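Local coordinates for 6b protein (Agrobacterium vitis, PDB 3AQ2) that disturbs plant cell proliferation, probably as a toxin with an ADP-ribosylation fold that acts on the host's miRNA machinery, at residues P7-R12 with P196-G201; R64-Y69 with I137-L142; L80-P85 with L192-I197. All coordinates share one frame; numbering follows the deposited sequence.

Contact 1: P7-R12 with P196-G201; sequences PTWQVR and PIVALG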
ATOM      1  N   PRO A   7       2.792  15.086   7.706  1.00 17.41           N
ATOM      2  CA  PRO A   7       2.126  15.102   9.024  1.00 18.22           C
ATOM      3  C   PRO A   7       0.811  15.888   9.089  1.00 18.66           C
ATOM      4  O   PRO A   7       0.024  15.669  10.018  1.00 20.13           O
ATOM      5  CB  PRO A   7       3.177  15.730   9.945  1.00 19.50           C
ATOM      6  CG  PRO A   7       4.480  15.386   9.291  1.00 19.16           C
ATOM      7  CD  PRO A   7       4.199  15.529   7.822  1.00 17.40           C
ATOM      8  N   THR A   8       0.551  16.772   8.125  1.00 17.61           N
ATOM      9  CA  THR A   8      -0.747  17.467   8.073  1.00 17.61           C
ATOM     10  C   THR A   8      -1.897  16.543   7.663  1.00 16.80           C
ATOM     11  O   THR A   8      -3.078  16.866   7.881  1.00 17.43           O
ATOM     12  CB  THR A   8      -0.748  18.688   7.123  1.00 17.67           C
ATOM     13  OG1 THR A   8      -0.634  18.263   5.759  1.00 17.40           O
ATOM     14  CG2 THR A   8       0.364  19.659   7.474  1.00 19.45           C
ATOM     15  N   TRP A   9      -1.551  15.419   7.043  1.00 15.40           N
ATOM     16  CA  TRP A   9      -2.552  14.484   6.548  1.00 15.52           C
ATOM     17  C   TRP A   9      -3.035  13.547   7.643  1.00 15.76           C
ATOM     18  O   TRP A   9      -2.235  12.822   8.244  1.00 16.47           O
ATOM     19  CB  TRP A   9      -1.982  13.665   5.386  1.00 14.41           C
ATOM     20  CG  TRP A   9      -2.940  12.623   4.893  1.00 13.95           C
ATOM     21  CD1 TRP A   9      -2.853  11.270   5.077  1.00 14.35           C
ATOM     22  CD2 TRP A   9      -4.127  12.850   4.126  1.00 14.67           C
ATOM     23  NE1 TRP A   9      -3.925  10.644   4.482  1.00 12.96           N
ATOM     24  CE2 TRP A   9      -4.719  11.588   3.887  1.00 12.89           C
ATOM     25  CE3 TRP A   9      -4.751  13.999   3.621  1.00 17.17           C
ATOM     26  CZ2 TRP A   9      -5.909  11.440   3.156  1.00 14.42           C
ATOM     27  CZ3 TRP A   9      -5.934  13.857   2.894  1.00 16.41           C
ATOM     28  CH2 TRP A   9      -6.498  12.578   2.664  1.00 15.53           C
ATOM     29  N   GLN A  10      -4.344  13.564   7.883  1.00 17.01           N
ATOM     30  CA  GLN A  10      -4.977  12.633   8.806  1.00 18.03           C
ATOM     31  C   GLN A  10      -5.438  11.425   7.989  1.00 16.28           C
ATOM     32  O   GLN A  10      -6.284  11.565   7.102  1.00 16.15           O
ATOM     33  CB  GLN A  10      -6.158  13.313   9.516  1.00 19.34           C
ATOM     34  CG  GLN A  10      -5.768  14.588  10.283  1.00 22.95           C
ATOM     35  CD  GLN A  10      -6.944  15.318  10.942  1.00 24.58           C
ATOM     36  OE1 GLN A  10      -8.075  14.818  10.974  1.00 31.29           O
ATOM     37  NE2 GLN A  10      -6.671  16.505  11.475  1.00 31.20           N
ATOM     38  N   VAL A  11      -4.860  10.255   8.262  1.00 14.66           N
ATOM     39  CA  VAL A  11      -5.271   9.024   7.561  1.00 14.08           C
ATOM     40  C   VAL A  11      -6.795   8.865   7.629  1.00 14.12           C
ATOM     41  O   VAL A  11      -7.412   9.141   8.672  1.00 14.61           O
ATOM     42  CB  VAL A  11      -4.557   7.767   8.131  1.00 13.80           C
ATOM     43  CG1 VAL A  11      -5.062   7.424   9.547  1.00 15.27           C
ATOM     44  CG2 VAL A  11      -4.715   6.583   7.191  1.00 14.19           C
ATOM     45  N   ARG A  12      -7.399   8.452   6.515  1.00 13.41           N
ATOM     46  CA  ARG A  12      -8.845   8.228   6.501  1.00 13.69           C
ATOM     47  C   ARG A  12      -9.086   6.813   7.009  1.00 13.14           C
ATOM     48  O   ARG A  12      -8.723   5.835   6.345  1.00 12.29           O
ATOM     49  CB  ARG A  12      -9.449   8.373   5.102  1.00 14.13           C
ATOM     50  CG  ARG A  12      -9.479   9.765   4.435  1.00 18.26           C
ATOM     51  CD  ARG A  12      -9.115  10.947   5.290  1.00 21.37           C
ATOM     52  NE  ARG A  12      -9.371  12.188   4.551  1.00 21.67           N
ATOM     53  CZ  ARG A  12      -8.763  13.348   4.793  1.00 23.66           C
ATOM     54  NH1 ARG A  12      -7.848  13.449   5.755  1.00 23.44           N
ATOM     55  NH2 ARG A  12      -9.065  14.413   4.055  1.00 24.24           N
ATOM     56  N   PRO A 196       3.632   7.388   3.904  1.00 12.31           N
ATOM     57  CA  PRO A 196       2.295   7.973   4.038  1.00 12.35           C
ATOM     58  C   PRO A 196       1.204   6.991   3.644  1.00 11.60           C
ATOM     59  O   PRO A 196       1.309   6.323   2.616  1.00 11.59           O
ATOM     60  CB  PRO A 196       2.311   9.146   3.046  1.00 12.47           C
ATOM     61  CG  PRO A 196       3.780   9.392   2.753  1.00 13.52           C
ATOM     62  CD  PRO A 196       4.380   8.022   2.803  1.00 12.82           C
ATOM     63  N   ILE A 197       0.174   6.915   4.476  1.00 11.38           N
ATOM     64  CA  ILE A 197      -0.980   6.069   4.208  1.00 10.36           C
ATOM     65  C   ILE A 197      -2.158   6.977   3.886  1.00 10.95           C
ATOM     66  O   ILE A 197      -2.455   7.894   4.648  1.00 11.58           O
ATOM     67  CB  ILE A 197      -1.302   5.166   5.437  1.00 10.29           C
ATOM     68  CG1 ILE A 197      -0.061   4.353   5.873  1.00 10.25           C
ATOM     69  CG2 ILE A 197      -2.506   4.247   5.135  1.00  9.69           C
ATOM     70  CD1 ILE A 197       0.550   3.456   4.776  1.00 10.09           C
ATOM     71  N   VAL A 198      -2.812   6.743   2.747  1.00 10.42           N
ATOM     72  CA  VAL A 198      -3.969   7.551   2.373  1.00 10.34           C
ATOM     73  C   VAL A 198      -5.180   7.165   3.229  1.00 10.25           C
ATOM     74  O   VAL A 198      -5.833   8.027   3.834  1.00 11.05           O
ATOM     75  CB  VAL A 198      -4.303   7.420   0.877  1.00 10.19           C
ATOM     76  CG1 VAL A 198      -5.560   8.242   0.536  1.00 10.78           C
ATOM     77  CG2 VAL A 198      -3.103   7.865   0.037  1.00 11.73           C
ATOM     78  N   ALA A 199      -5.456   5.869   3.281  1.00  9.89           N
ATOM     79  CA  ALA A 199      -6.613   5.356   4.007  1.00 10.26           C
ATOM     80  C   ALA A 199      -6.360   3.930   4.478  1.00 10.16           C
ATOM     81  O   ALA A 199      -5.462   3.248   3.973  1.00  9.89           O
ATOM     82  CB  ALA A 199      -7.855   5.400   3.115  1.00 10.96           C
ATOM     83  N   LEU A 200      -7.159   3.481   5.443  1.00 10.63           N
ATOM     84  CA  LEU A 200      -7.180   2.061   5.814  1.00 10.34           C
ATOM     85  C   LEU A 200      -8.633   1.595   5.858  1.00 10.22           C
ATOM     86  O   LEU A 200      -9.553   2.405   6.012  1.00 11.11           O
ATOM     87  CB  LEU A 200      -6.476   1.799   7.155  1.00 11.32           C
ATOM     88  CG  LEU A 200      -7.120   2.303   8.459  1.00 12.17           C
ATOM     89  CD1 LEU A 200      -6.756   1.390   9.627  1.00 15.35           C
ATOM     90  CD2 LEU A 200      -6.706   3.754   8.778  1.00 12.51           C
ATOM     91  N   GLY A 201      -8.845   0.293   5.694  1.00  9.22           N
ATOM     92  CA  GLY A 201     -10.212  -0.207   5.709  1.00  9.27           C
ATOM     93  C   GLY A 201     -10.250  -1.707   5.838  1.00  9.17           C
ATOM     94  O   GLY A 201      -9.213  -2.356   6.031  1.00  9.10           O
TER

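Contact 2: R64-Y69 with I137-L142; sequences RLTYVY and ILMSQL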
ATOM      1  N   ARG A  64      -3.657   6.355  -9.528  1.00 15.82           N
ATOM      2  CA  ARG A  64      -4.708   5.761  -8.719  1.00 15.26           C
ATOM      3  C   ARG A  64      -4.105   5.140  -7.467  1.00 13.47           C
ATOM      4  O   ARG A  64      -2.909   4.833  -7.424  1.00 13.06           O
ATOM      5  CB  ARG A  64      -5.467   4.705  -9.524  1.00 16.28           C
ATOM      6  CG  ARG A  64      -6.166   5.278 -10.739  1.00 19.70           C
ATOM      7  CD  ARG A  64      -6.853   4.202 -11.559  1.00 24.31           C
ATOM      8  NE  ARG A  64      -5.897   3.229 -12.083  1.00 27.60           N
ATOM      9  CZ  ARG A  64      -6.213   2.240 -12.915  1.00 28.88           C
ATOM     10  NH1 ARG A  64      -7.465   2.090 -13.338  1.00 29.31           N
ATOM     11  NH2 ARG A  64      -5.271   1.409 -13.330  1.00 29.19           N
ATOM     12  N   LEU A  65      -4.946   4.947  -6.460  1.00 12.32           N
ATOM     13  CA  LEU A  65      -4.552   4.211  -5.272  1.00 11.95           C
ATOM     14  C   LEU A  65      -4.204   2.766  -5.606  1.00 11.43           C
ATOM     15  O   LEU A  65      -4.800   2.154  -6.513  1.00 12.22           O
ATOM     16  CB  LEU A  65      -5.686   4.217  -4.248  1.00 11.87           C
ATOM     17  CG  LEU A  65      -6.120   5.570  -3.680  1.00 12.40           C
ATOM     18  CD1 LEU A  65      -7.351   5.380  -2.809  1.00 12.62           C
ATOM     19  CD2 LEU A  65      -4.987   6.226  -2.874  1.00 13.93           C
ATOM     20  N   THR A  66      -3.245   2.226  -4.869  1.00 10.49           N
ATOM     21  CA  THR A  66      -3.024   0.773  -4.831  1.00  9.87           C
ATOM     22  C   THR A  66      -3.125   0.299  -3.384  1.00  9.91           C
ATOM     23  O   THR A  66      -3.167   1.120  -2.451  1.00  9.65           O
ATOM     24  CB  THR A  66      -1.693   0.347  -5.488  1.00  9.97           C
ATOM     25  OG1 THR A  66      -0.604   1.067  -4.896  1.00 10.79           O
ATOM     26  CG2 THR A  66      -1.733   0.629  -7.007  1.00 10.60           C
ATOM     27  N   TYR A  67      -3.151  -1.015  -3.201  1.00  9.51           N
ATOM     28  CA  TYR A  67      -3.543  -1.605  -1.918  1.00  8.82           C
ATOM     29  C   TYR A  67      -2.492  -2.553  -1.382  1.00  8.95           C
ATOM     30  O   TYR A  67      -1.954  -3.384  -2.123  1.00  8.64           O
ATOM     31  CB  TYR A  67      -4.915  -2.299  -2.058  1.00  9.36           C
ATOM     32  CG  TYR A  67      -5.948  -1.316  -2.572  1.00  9.32           C
ATOM     33  CD1 TYR A  67      -6.217  -1.192  -3.936  1.00 10.28           C
ATOM     34  CD2 TYR A  67      -6.612  -0.469  -1.689  1.00  9.90           C
ATOM     35  CE1 TYR A  67      -7.142  -0.247  -4.398  1.00 10.84           C
ATOM     36  CE2 TYR A  67      -7.532   0.470  -2.142  1.00 11.53           C
ATOM     37  CZ  TYR A  67      -7.788   0.578  -3.489  1.00 11.80           C
ATOM     38  OH  TYR A  67      -8.714   1.502  -3.934  1.00 14.43           O
ATOM     39  N   VAL A  68      -2.187  -2.403  -0.095  1.00  8.94           N
ATOM     40  CA  VAL A  68      -1.317  -3.349   0.607  1.00  8.55           C
ATOM     41  C   VAL A  68      -2.211  -4.045   1.630  1.00  8.89           C
ATOM     42  O   VAL A  68      -2.719  -3.421   2.554  1.00  9.20           O
ATOM     43  CB  VAL A  68      -0.096  -2.671   1.284  1.00  8.72           C
ATOM     44  CG1 VAL A  68       0.694  -3.685   2.092  1.00  9.13           C
ATOM     45  CG2 VAL A  68       0.800  -2.018   0.222  1.00  9.44           C
ATOM     46  N   TYR A  69      -2.424  -5.343   1.423  1.00  8.67           N
ATOM     47  CA  TYR A  69      -3.330  -6.112   2.266  1.00  8.77           C
ATOM     48  C   TYR A  69      -2.667  -6.537   3.577  1.00  9.06           C
ATOM     49  O   TYR A  69      -1.488  -6.917   3.600  1.00  8.95           O
ATOM     50  CB  TYR A  69      -3.906  -7.291   1.470  1.00  9.30           C
ATOM     51  CG  TYR A  69      -4.831  -6.779   0.391  1.00  8.77           C
ATOM     52  CD1 TYR A  69      -4.377  -6.563  -0.919  1.00  9.44           C
ATOM     53  CD2 TYR A  69      -6.144  -6.421   0.705  1.00 11.39           C
ATOM     54  CE1 TYR A  69      -5.234  -6.051  -1.898  1.00  9.19           C
ATOM     55  CE2 TYR A  69      -7.008  -5.907  -0.269  1.00 12.70           C
ATOM     56  CZ  TYR A  69      -6.554  -5.726  -1.558  1.00 10.32           C
ATOM     57  OH  TYR A  69      -7.428  -5.203  -2.487  1.00 12.07           O
ATOM     58  N   ILE A 137      -2.607   3.208  -0.604  1.00  9.06           N
ATOM     59  CA  ILE A 137      -1.441   4.066  -0.756  1.00  9.09           C
ATOM     60  C   ILE A 137      -1.321   4.640  -2.153  1.00  9.11           C
ATOM     61  O   ILE A 137      -1.916   4.119  -3.108  1.00  9.45           O
ATOM     62  CB  ILE A 137      -0.116   3.303  -0.455  1.00  8.93           C
ATOM     63  CG1 ILE A 137       0.077   2.122  -1.433  1.00  9.32           C
ATOM     64  CG2 ILE A 137      -0.038   2.893   1.039  1.00  9.41           C
ATOM     65  CD1 ILE A 137       1.519   1.582  -1.431  1.00  9.78           C
ATOM     66  N   LEU A 138      -0.570   5.731  -2.249  1.00  9.52           N
ATOM     67  CA  LEU A 138      -0.007   6.171  -3.514  1.00 10.25           C
ATOM     68  C   LEU A 138       1.452   5.730  -3.501  1.00 10.19           C
ATOM     69  O   LEU A 138       2.170   5.921  -2.507  1.00 10.98           O
ATOM     70  CB  LEU A 138      -0.137   7.686  -3.658  1.00 10.76           C
ATOM     71  CG  LEU A 138      -1.594   8.093  -3.893  1.00 11.39           C
ATOM     72  CD1 LEU A 138      -1.795   9.557  -3.563  1.00 13.90           C
ATOM     73  CD2 LEU A 138      -2.036   7.800  -5.332  1.00 13.04           C
ATOM     74  N   MET A 139       1.873   5.079  -4.583  1.00  9.79           N
ATOM     75  CA  MET A 139       3.201   4.469  -4.628  1.00  9.62           C
ATOM     76  C   MET A 139       4.298   5.477  -4.971  1.00  9.93           C
ATOM     77  O   MET A 139       4.088   6.415  -5.756  1.00 10.78           O
ATOM     78  CB  MET A 139       3.223   3.340  -5.659  1.00  9.21           C
ATOM     79  CG  MET A 139       2.404   2.143  -5.215  1.00  9.65           C
ATOM     80  SD  MET A 139       2.337   0.864  -6.480  1.00 10.91           S
ATOM     81  CE  MET A 139       1.612   1.791  -7.830  1.00 11.12           C
ATOM     82  N   SER A 140       5.459   5.267  -4.357  1.00 10.16           N
ATOM     83  CA  SER A 140       6.655   6.040  -4.653  1.00 10.58           C
ATOM     84  C   SER A 140       7.327   5.540  -5.937  1.00 11.06           C
ATOM     85  O   SER A 140       6.901   4.544  -6.528  1.00 11.65           O
ATOM     86  CB  SER A 140       7.639   5.910  -3.498  1.00 10.74           C
ATOM     87  OG  SER A 140       8.216   4.618  -3.526  1.00 11.27           O
ATOM     88  N   GLN A 141       8.399   6.209  -6.347  1.00 11.35           N
ATOM     89  CA  GLN A 141       9.094   5.811  -7.568  1.00 11.60           C
ATOM     90  C   GLN A 141       9.841   4.484  -7.375  1.00 11.75           C
ATOM     91  O   GLN A 141      10.299   3.883  -8.348  1.00 13.16           O
ATOM     92  CB  GLN A 141      10.022   6.920  -8.082  1.00 12.39           C
ATOM     93  CG  GLN A 141      11.449   6.900  -7.513  1.00 12.56           C
ATOM     94  CD  GLN A 141      11.588   7.525  -6.116  1.00 12.68           C
ATOM     95  OE1 GLN A 141      10.653   7.544  -5.314  1.00 12.18           O
ATOM     96  NE2 GLN A 141      12.786   8.014  -5.827  1.00 13.17           N
ATOM     97  N   LEU A 142       9.945   4.028  -6.128  1.00 11.35           N
ATOM     98  CA  LEU A 142      10.639   2.766  -5.839  1.00 12.43           C
ATOM     99  C   LEU A 142       9.771   1.531  -6.063  1.00 12.18           C
ATOM    100  O   LEU A 142      10.266   0.398  -5.987  1.00 13.56           O
ATOM    101  CB  LEU A 142      11.226   2.770  -4.427  1.00 12.28           C
ATOM    102  CG  LEU A 142      12.207   3.899  -4.115  1.00 13.95           C
ATOM    103  CD1 LEU A 142      12.674   3.762  -2.687  1.00 14.86           C
ATOM    104  CD2 LEU A 142      13.399   3.899  -5.067  1.00 16.03           C
TER
HETATM  105  O   HOH W   1      -0.466   3.988  -6.085  1.00 12.21           O

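Contact 3: L80-P85 with L192-I197; sequences LNRLLP and LIHYPI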
ATOM      1  N   LEU A  80      -2.331   4.397  11.992  1.00 24.73           N
ATOM      2  CA  LEU A  80      -2.198   5.416  13.033  1.00 26.04           C
ATOM      3  C   LEU A  80      -0.805   6.022  13.115  1.00 24.85           C
ATOM      4  O   LEU A  80      -0.619   7.094  13.696  1.00 26.01           O
ATOM      5  CB  LEU A  80      -2.592   4.845  14.399  1.00 27.47           C
ATOM      6  CG  LEU A  80      -4.091   4.854  14.727  1.00 30.92           C
ATOM      7  CD1 LEU A  80      -4.454   3.799  15.767  1.00 33.36           C
ATOM      8  CD2 LEU A  80      -4.559   6.244  15.177  1.00 33.61           C
ATOM      9  N   ASN A  81       0.176   5.347  12.521  1.00 22.43           N
ATOM     10  CA  ASN A  81       1.566   5.713  12.736  1.00 21.10           C
ATOM     11  C   ASN A  81       2.350   6.024  11.471  1.00 19.17           C
ATOM     12  O   ASN A  81       3.560   6.247  11.544  1.00 19.08           O
ATOM     13  CB  ASN A  81       2.286   4.628  13.526  1.00 21.46           C
ATOM     14  CG  ASN A  81       1.722   4.458  14.916  1.00 24.26           C
ATOM     15  OD1 ASN A  81       0.725   3.755  15.124  1.00 26.29           O
ATOM     16  ND2 ASN A  81       2.341   5.123  15.877  1.00 25.90           N
ATOM     17  N   ARG A  82       1.655   6.052  10.334  1.00 17.61           N
ATOM     18  CA  ARG A  82       2.271   6.331   9.035  1.00 16.38           C
ATOM     19  C   ARG A  82       3.405   5.351   8.737  1.00 14.79           C
ATOM     20  O   ARG A  82       4.542   5.755   8.466  1.00 13.85           O
ATOM     21  CB  ARG A  82       2.767   7.776   8.974  1.00 17.54           C
ATOM     22  CG  ARG A  82       2.539   8.416   7.631  1.00 20.50           C
ATOM     23  CD  ARG A  82       3.025   9.855   7.610  1.00 25.14           C
ATOM     24  NE  ARG A  82       2.411  10.664   8.655  1.00 27.74           N
ATOM     25  CZ  ARG A  82       3.053  11.121   9.725  1.00 31.02           C
ATOM     26  NH1 ARG A  82       4.343  10.855   9.903  1.00 31.86           N
ATOM     27  NH2 ARG A  82       2.405  11.849  10.623  1.00 32.68           N
ATOM     28  N   LEU A  83       3.086   4.062   8.815  1.00 13.40           N
ATOM     29  CA  LEU A  83       4.046   3.002   8.524  1.00 12.77           C
ATOM     30  C   LEU A  83       3.551   2.113   7.400  1.00 12.22           C
ATOM     31  O   LEU A  83       2.346   1.944   7.210  1.00 12.26           O
ATOM     32  CB  LEU A  83       4.304   2.139   9.759  1.00 12.38           C
ATOM     33  CG  LEU A  83       4.821   2.856  11.009  1.00 13.94           C
ATOM     34  CD1 LEU A  83       4.752   1.959  12.239  1.00 16.80           C
ATOM     35  CD2 LEU A  83       6.240   3.368  10.783  1.00 13.59           C
ATOM     36  N   LEU A  84       4.498   1.546   6.666  1.00 12.13           N
ATOM     37  CA  LEU A  84       4.180   0.528   5.682  1.00 11.78           C
ATOM     38  C   LEU A  84       5.007  -0.726   6.004  1.00 11.55           C
ATOM     39  O   LEU A  84       6.214  -0.620   6.225  1.00 10.76           O
ATOM     40  CB  LEU A  84       4.501   1.052   4.292  1.00 12.33           C
ATOM     41  CG  LEU A  84       3.950   0.236   3.122  1.00 13.42           C
ATOM     42  CD1 LEU A  84       2.416   0.365   3.021  1.00 14.51           C
ATOM     43  CD2 LEU A  84       4.623   0.665   1.843  1.00 15.07           C
ATOM     44  N   PRO A  85       4.354  -1.910   6.055  1.00 11.20           N
ATOM     45  CA  PRO A  85       5.078  -3.151   6.357  1.00 11.49           C
ATOM     46  C   PRO A  85       5.662  -3.807   5.112  1.00 11.14           C
ATOM     47  O   PRO A  85       5.150  -3.617   4.003  1.00 11.17           O
ATOM     48  CB  PRO A  85       3.979  -4.065   6.904  1.00 11.55           C
ATOM     49  CG  PRO A  85       2.755  -3.661   6.145  1.00 10.72           C
ATOM     50  CD  PRO A  85       2.909  -2.155   5.849  1.00 10.85           C
ATOM     51  N   LEU A 192       9.400  -2.478   8.672  1.00 15.67           N
ATOM     52  CA  LEU A 192       8.419  -1.406   8.867  1.00 15.30           C
ATOM     53  C   LEU A 192       9.098  -0.083   8.545  1.00 15.10           C
ATOM     54  O   LEU A 192      10.076   0.303   9.206  1.00 16.09           O
ATOM     55  CB  LEU A 192       7.901  -1.348  10.312  1.00 16.39           C
ATOM     56  CG  LEU A 192       6.880  -2.349  10.842  1.00 17.80           C
ATOM     57  CD1 LEU A 192       6.657  -2.059  12.316  1.00 18.09           C
ATOM     58  CD2 LEU A 192       5.559  -2.283  10.087  1.00 18.59           C
ATOM     59  N   ILE A 193       8.585   0.606   7.536  1.00 14.10           N
ATOM     60  CA  ILE A 193       9.139   1.893   7.120  1.00 13.70           C
ATOM     61  C   ILE A 193       8.158   3.034   7.369  1.00 13.16           C
ATOM     62  O   ILE A 193       6.945   2.829   7.392  1.00 13.16           O
ATOM     63  CB  ILE A 193       9.575   1.872   5.623  1.00 13.45           C
ATOM     64  CG1 ILE A 193       8.392   1.608   4.681  1.00 13.00           C
ATOM     65  CG2 ILE A 193      10.681   0.821   5.412  1.00 13.90           C
ATOM     66  CD1 ILE A 193       8.718   1.837   3.201  1.00 13.57           C
ATOM     67  N   HIS A 194       8.683   4.232   7.580  1.00 12.96           N
ATOM     68  CA  HIS A 194       7.854   5.427   7.595  1.00 13.53           C
ATOM     69  C   HIS A 194       7.343   5.702   6.174  1.00 13.04           C
ATOM     70  O   HIS A 194       8.139   5.858   5.241  1.00 13.23           O
ATOM     71  CB  HIS A 194       8.683   6.598   8.118  1.00 14.53           C
ATOM     72  CG  HIS A 194       8.036   7.933   7.961  1.00 17.01           C
ATOM     73  ND1 HIS A 194       6.702   8.163   8.230  1.00 21.00           N
ATOM     74  CD2 HIS A 194       8.565   9.133   7.622  1.00 20.15           C
ATOM     75  CE1 HIS A 194       6.430   9.440   8.026  1.00 19.69           C
ATOM     76  NE2 HIS A 194       7.540  10.048   7.648  1.00 23.06           N
ATOM     77  N   TYR A 195       6.020   5.753   6.009  1.00 12.62           N
ATOM     78  CA  TYR A 195       5.429   5.878   4.673  1.00 12.40           C
ATOM     79  C   TYR A 195       4.001   6.421   4.771  1.00 12.66           C
ATOM     80  O   TYR A 195       3.241   5.973   5.630  1.00 12.59           O
ATOM     81  CB  TYR A 195       5.414   4.503   3.989  1.00 11.54           C
ATOM     82  CG  TYR A 195       5.166   4.549   2.498  1.00 11.13           C
ATOM     83  CD1 TYR A 195       6.238   4.525   1.599  1.00 10.93           C
ATOM     84  CD2 TYR A 195       3.863   4.613   1.988  1.00 11.80           C
ATOM     85  CE1 TYR A 195       6.020   4.573   0.221  1.00 11.19           C
ATOM     86  CE2 TYR A 195       3.629   4.665   0.614  1.00 11.69           C
ATOM     87  CZ  TYR A 195       4.717   4.639  -0.259  1.00 11.12           C
ATOM     88  OH  TYR A 195       4.492   4.686  -1.617  1.00 11.68           O
ATOM     89  N   PRO A 196       3.632   7.388   3.904  1.00 12.31           N
ATOM     90  CA  PRO A 196       2.295   7.973   4.038  1.00 12.35           C
ATOM     91  C   PRO A 196       1.204   6.991   3.644  1.00 11.60           C
ATOM     92  O   PRO A 196       1.309   6.323   2.616  1.00 11.59           O
ATOM     93  CB  PRO A 196       2.311   9.146   3.046  1.00 12.47           C
ATOM     94  CG  PRO A 196       3.780   9.392   2.753  1.00 13.52           C
ATOM     95  CD  PRO A 196       4.380   8.022   2.803  1.00 12.82           C
ATOM     96  N   ILE A 197       0.174   6.915   4.476  1.00 11.38           N
ATOM     97  CA  ILE A 197      -0.980   6.069   4.208  1.00 10.36           C
ATOM     98  C   ILE A 197      -2.158   6.977   3.886  1.00 10.95           C
ATOM     99  O   ILE A 197      -2.455   7.894   4.648  1.00 11.58           O
ATOM    100  CB  ILE A 197      -1.302   5.166   5.437  1.00 10.29           C
ATOM    101  CG1 ILE A 197      -0.061   4.353   5.873  1.00 10.25           C
ATOM    102  CG2 ILE A 197      -2.506   4.247   5.135  1.00  9.69           C
ATOM    103  CD1 ILE A 197       0.550   3.456   4.776  1.00 10.09           C
TER

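Contact 1: P7-R12 with P196-G201
Val198 O is gripped by two donors from the N-terminal segment: Arg12 N reaches it in a nearly straight bond of 3.1 Å (N-H...O angle 176°), and Trp9 NE1 makes a weak one at 3.3 Å. The first of these, with Leu200 N to Arg12 O at 3.0 Å, pairs strand 12-13 in parallel with strand 199-202 at the margin of a mixed sheet. On the far side of that strand, Val198 and Ala199 both face Ala136 in a classic beta bulge.

In Trp9, CG anti to the backbone N (chi1 176°) starts the side chain off toward 196-201, and Trp9 NE1 gives a second weak bond to Ile197 O at 3.1 Å. Both carbonyl oxygens lie at the ring edge, near its plane. Phe34 of helix 20-38 meets the indole edge-to-face.

Val11 adds the apolar part: its CG2 touches Ile197 CG2 and Leu200 CD2, each at 3.8 Å, with the Val11 and Leu200 side chains crossing at about a right angle. Arg12 sends its CB against Ala199 CB, but its chain bends at chi2 and heads back over Trp9. Arg12 NH2 is salt-bridged to Asp33, and Arg12 NH1 donates to Gln10 O at 2.8 Å. Trp9 CH2 sits 3.2 Å above the plane of the Arg12 guanidinium, over its centre.

Contact 2: R64-Y69 with I137-L142
Arg64 meets the 137-142 segment with its backbone, Arg64 O resting 3.7 Å from Leu138 CD2. The same oxygen receives a bond from a bound water that also accepts from Met139 N at 3.0 Å, is hydrogen-bonded to Thr66 OG1 and gives a weak bond to Ile137 O, so one water joins both segments beside the Thr66-Ile137 pair.

Leu65 follows with a CA-H...O contact to Ile137 O, and its CD2 lies 4.0 Å from Leu138 CG; the two leucines cross obliquely, with Leu27 and Arg31 of helix 20-38 also against Leu65.

Thr66 carries the pairing. Thr66 N donates to Ile137 O at 2.9 Å and Ile137 N returns a bond to Thr66 O at 2.8 Å. The threonine OG1 lies between the backbone N and the carbonyl carbon (chi1 54°), on the side of the sheet that Ile137 shares. There Thr66 OG1 approaches Met139 CG at 3.2 Å, with Met139 SD almost as near. The methionine runs across the threonine at about a right angle, bends at chi3 and brings CE against Thr66 CG2.

Val68 adds an apolar contact, its CG2 4.0 Å from Ile137 CD1, and its backbone pairs onward with Leu135. The arrangement is a hydrogen-bonded antiparallel pair at the end of strand 133-137, beside strand 66-70, which lies at one margin of the mixed sheet within this chain of ADP-ribosylation fold.

Contact 3: L80-P85 with L192-I197
Arg82 O takes two hydrogen bonds from the other segment. Tyr195 N gives one at 2.9 Å from above the carbonyl plane (45° out of it), whereas His194 ND1 gives the other at 3.2 Å in that plane, the oxygen lying at the edge of the imidazole. Further on, Leu84 N to Ile193 O and Ile193 N to Leu84 O make the reciprocal bonds of a hydrogen-bonded pair, with Leu83-His194 and Pro85-Leu192 as non-hydrogen-bonded pairs next to it.

Contacts between polar atoms and carbon form a second group. The Arg82 and His194 side chains run side by side in the same direction, their flat groups 75° apart, and Arg82 NH1 comes within 3.1 Å of His194 CE1, which sits at the guanidinium edge. Leu83 CA approaches Ile193 O at 3.1 Å in a CA-H...O contact. Leu83 O is buried without a polar partner, and Ile197 CD1 packs on it at 3.4 Å.

Apolar packing centres on Leu84. Its CD2 stands over one face of the Tyr195 ring, 4.0 Å from the centroid, a CH-pi contact; Pro196 CD takes the opposite face. Tyr195 OH is tied to Leu138 O. Leu84 CB meets Tyr195 CB at 3.6 Å, and Leu192 CD2 lies against Pro85.

Helix 72-81 ends in a Schellman motif at Arg82, whose positive phi turns the chain directly into this two-stranded antiparallel sheet of 83-85 and 192-194.

From the N terminus, the chain first lays down 7-12, and contact 1 is completed only when 196-201 returns, closing almost the whole length of the protein. Contact 2 lies wholly within that span, joining 64-69 to 137-142. Contact 3 crosses contact 2: 80-85 falls between the two segments of contact 2, and its partner 192-197 comes after both. Contacts 1 and 3 finish on the same stretch, sharing Pro196 and Ile197, so the chain passes through a short connection from the small two-stranded sheet to the mixed one. Contacts 1 and 2 tie two separate strand pairings of that mixed sheet, and Ile197 CD1 against Ile137 CG2 is where all three meet.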